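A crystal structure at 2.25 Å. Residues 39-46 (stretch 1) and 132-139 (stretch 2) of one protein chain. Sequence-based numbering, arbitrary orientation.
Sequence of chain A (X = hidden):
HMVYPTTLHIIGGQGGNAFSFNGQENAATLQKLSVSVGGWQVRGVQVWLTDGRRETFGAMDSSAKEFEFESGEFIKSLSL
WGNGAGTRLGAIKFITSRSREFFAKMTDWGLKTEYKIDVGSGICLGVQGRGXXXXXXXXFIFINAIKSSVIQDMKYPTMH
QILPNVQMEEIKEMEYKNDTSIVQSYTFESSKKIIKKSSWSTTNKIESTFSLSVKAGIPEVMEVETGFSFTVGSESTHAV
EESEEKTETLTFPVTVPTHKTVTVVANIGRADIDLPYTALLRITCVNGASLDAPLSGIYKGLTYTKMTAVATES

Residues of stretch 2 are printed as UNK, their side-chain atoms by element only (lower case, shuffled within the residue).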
# COMPACT_ATOMS: atom_id res chain seq x y z
N GLY A 39 -36.54 -14.54 33.76
CA GLY A 39 -36.29 -15.60 34.65
C GLY A 39 -36.04 -16.94 34.03
O GLY A 39 -35.14 -17.66 34.44
N TRP A 40 -36.81 -17.28 33.03
CA TRP A 40 -36.78 -18.62 32.45
C TRP A 40 -36.64 -18.55 30.91
O TRP A 40 -37.05 -19.47 30.17
CB TRP A 40 -38.03 -19.46 32.88
CG TRP A 40 -39.36 -18.73 32.68
CD1 TRP A 40 -39.90 -17.74 33.49
CD2 TRP A 40 -40.34 -18.97 31.65
NE1 TRP A 40 -41.12 -17.34 33.00
CE2 TRP A 40 -41.43 -18.10 31.90
CE3 TRP A 40 -40.40 -19.85 30.56
CZ2 TRP A 40 -42.55 -18.03 31.05
CZ3 TRP A 40 -41.52 -19.81 29.72
CH2 TRP A 40 -42.60 -18.90 29.98
N GLN A 41 -36.08 -17.47 30.42
CA GLN A 41 -35.97 -17.29 28.97
C GLN A 41 -35.06 -16.14 28.59
O GLN A 41 -34.74 -15.27 29.44
CB GLN A 41 -37.36 -17.05 28.34
CG GLN A 41 -37.93 -15.68 28.60
CD GLN A 41 -38.66 -15.54 29.94
OE1 GLN A 41 -38.21 -15.96 30.97
NE2 GLN A 41 -39.75 -14.87 29.91
N VAL A 42 -34.60 -16.16 27.33
CA VAL A 42 -34.20 -14.95 26.65
C VAL A 42 -35.50 -14.27 26.20
O VAL A 42 -36.27 -14.89 25.48
CB VAL A 42 -33.31 -15.25 25.43
CG1 VAL A 42 -33.13 -13.98 24.56
CG2 VAL A 42 -31.99 -15.82 25.90
N ARG A 43 -35.72 -13.03 26.65
CA ARG A 43 -36.94 -12.30 26.36
C ARG A 43 -36.94 -11.67 24.98
O ARG A 43 -37.97 -11.59 24.30
CB ARG A 43 -37.16 -11.21 27.40
CG ARG A 43 -37.75 -11.68 28.72
CD ARG A 43 -39.17 -11.05 28.73
NE ARG A 43 -39.08 -9.73 29.32
CZ ARG A 43 -40.10 -8.89 29.55
NH1 ARG A 43 -41.33 -9.12 29.16
NH2 ARG A 43 -39.86 -7.79 30.24
N GLY A 44 -35.78 -11.16 24.59
CA GLY A 44 -35.72 -10.39 23.38
C GLY A 44 -34.31 -10.13 22.89
O GLY A 44 -33.35 -10.22 23.64
N VAL A 45 -34.22 -9.77 21.62
CA VAL A 45 -32.96 -9.48 20.99
C VAL A 45 -33.15 -8.29 20.05
O VAL A 45 -34.14 -8.22 19.35
CB VAL A 45 -32.52 -10.73 20.22
CG1 VAL A 45 -31.57 -10.41 19.13
CG2 VAL A 45 -31.87 -11.73 21.14
N GLN A 46 -32.21 -7.37 20.05
CA GLN A 46 -32.11 -6.37 19.02
C GLN A 46 -30.75 -6.52 18.27
O GLN A 46 -29.70 -6.68 18.88
CB GLN A 46 -32.28 -5.01 19.64
CG GLN A 46 -32.14 -3.81 18.73
CD GLN A 46 -32.69 -2.53 19.34
OE1 GLN A 46 -32.11 -1.92 20.22
NE2 GLN A 46 -33.81 -2.12 18.81
N UNK A 132 -42.29 -14.75 20.19
CA UNK A 132 -43.63 -14.23 20.51
C UNK A 132 -43.44 -13.15 21.54
O UNK A 132 -42.90 -12.10 21.25
N UNK A 133 -43.86 -13.45 22.76
CA UNK A 133 -43.55 -12.58 23.89
C UNK A 133 -42.05 -12.69 24.17
O UNK A 133 -41.41 -11.68 24.48
o UNK A 133 -45.69 -12.63 24.97
c UNK A 133 -44.33 -13.00 25.14
N UNK A 134 -41.51 -13.90 24.01
CA UNK A 134 -40.12 -14.18 24.23
C UNK A 134 -39.43 -14.68 22.94
O UNK A 134 -40.06 -14.75 21.87
c UNK A 134 -39.97 -15.25 25.31
c UNK A 134 -40.73 -14.96 26.58
o UNK A 134 -40.95 -13.78 26.91
o UNK A 134 -41.12 -15.98 27.21
N UNK A 135 -38.15 -15.07 23.06
CA UNK A 135 -37.49 -15.80 22.00
C UNK A 135 -37.67 -17.31 22.21
O UNK A 135 -36.97 -17.96 23.00
c UNK A 135 -36.00 -15.44 21.91
c UNK A 135 -36.42 -13.32 20.54
c UNK A 135 -35.35 -16.22 20.79
c UNK A 135 -35.80 -13.92 21.77
N UNK A 136 -38.64 -17.88 21.51
CA UNK A 136 -38.89 -19.32 21.57
C UNK A 136 -37.73 -20.15 21.04
O UNK A 136 -37.38 -21.18 21.60
c UNK A 136 -40.15 -19.64 20.76
c UNK A 136 -41.41 -19.05 21.37
o UNK A 136 -41.71 -17.87 21.04
o UNK A 136 -42.08 -19.79 22.15
N UNK A 137 -37.14 -19.69 19.94
CA UNK A 137 -35.96 -20.32 19.40
C UNK A 137 -35.17 -19.34 18.56
O UNK A 137 -35.71 -18.39 17.99
c UNK A 137 -36.35 -21.58 18.61
o UNK A 137 -37.16 -21.22 17.53
N UNK A 138 -33.87 -19.54 18.48
CA UNK A 138 -33.05 -18.69 17.60
C UNK A 138 -31.75 -19.35 17.25
O UNK A 138 -31.23 -20.20 18.02
c UNK A 138 -33.45 -13.97 18.51
c UNK A 138 -32.44 -16.24 17.26
c UNK A 138 -32.76 -17.35 18.24
s UNK A 138 -31.93 -14.70 18.02
N UNK A 139 -31.21 -18.96 16.08
CA UNK A 139 -29.86 -19.29 15.72
C UNK A 139 -29.22 -18.14 14.98
O UNK A 139 -29.89 -17.20 14.53

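Position 132 carries no side-chain atoms and makes no contact with stretch 1; it is Gly 132. Its N donates a backbone hydrogen bond of 2.8 Å to the O of residue 134, a local bond within the loop.

Position 133 has one carbon followed by one oxygen, a short hydroxyl side chain that comes no closer to stretch 1 than 6.3 Å, from its CB to Arg 43 NH1. This is Ser 133, with chi1 in the m well. Its contact is made by the backbone: Ser 133 O lies 3.4 Å from Arg 43 O, and because both atoms are acceptors no hydrogen bond joins them.

At position 134 two carbons are present, the second carrying two oxygens. One oxygen lies 3.2 Å and the other 3.4 Å from Gln 41 NE2. Both terminal atoms are oxygen, so the group is a carboxylate and not an amide, and with a single carbon before it the residue is Asp 134. Both bonds from Gln 41 NE2, to Asp 134 OD2 at 3.2 Å and to Asp 134 OD1 at 3.4 Å, are weak. Arg 43 is no salt-bridge partner here; its CD approaches Asp 134 OD1 at 3.7 Å, while its NE and NH2 are bonded elsewhere in the structure.

Position 135 shows four carbons. The CA-to-CB bond points toward stretch 1, and the group packs against Val 42 and Gly 44; four carbons forked at the first, with one two-carbon arm, make it Ile 135. Its CG1 lies 3.9 Å from Val 42 CG1 and 3.9 Å from Gly 44 CA.

Position 136 again has two carbons, the second bearing two oxygens, but the CA-to-CB bond points away and the group touches nothing on stretch 1; it is Asp 136. Position 137, one carbon and one oxygen, is out of reach of stretch 1: Ser 137.

Position 138 has an unbranched chain of two carbons, a sulfur and a terminal carbon, the mark of Met 138. Extended through chi1 and chi2 (both t) and bent at chi3 (m), the chain places Met 138 CE 3.8 Å from Val 45 CB. Position 139 lacks side-chain atoms and contacts nothing here: Gly 139.

The strands cross at 66°, so the contact is local rather than ladder-like. A single backbone hydrogen bond, Ile 135 N to Val 42 O at 3.1 Å, joins the two stretches where they cross, accompanied by a CA-H...O contact from Asp 134 CA to Arg 43 O at 3.4 Å. Around it, Ile 135 and Met 138 supply apolar packing, and Asp 134 adds weak polar contacts with Gln 41.

Stretch 2, residues 132-139: GSDIDSMG
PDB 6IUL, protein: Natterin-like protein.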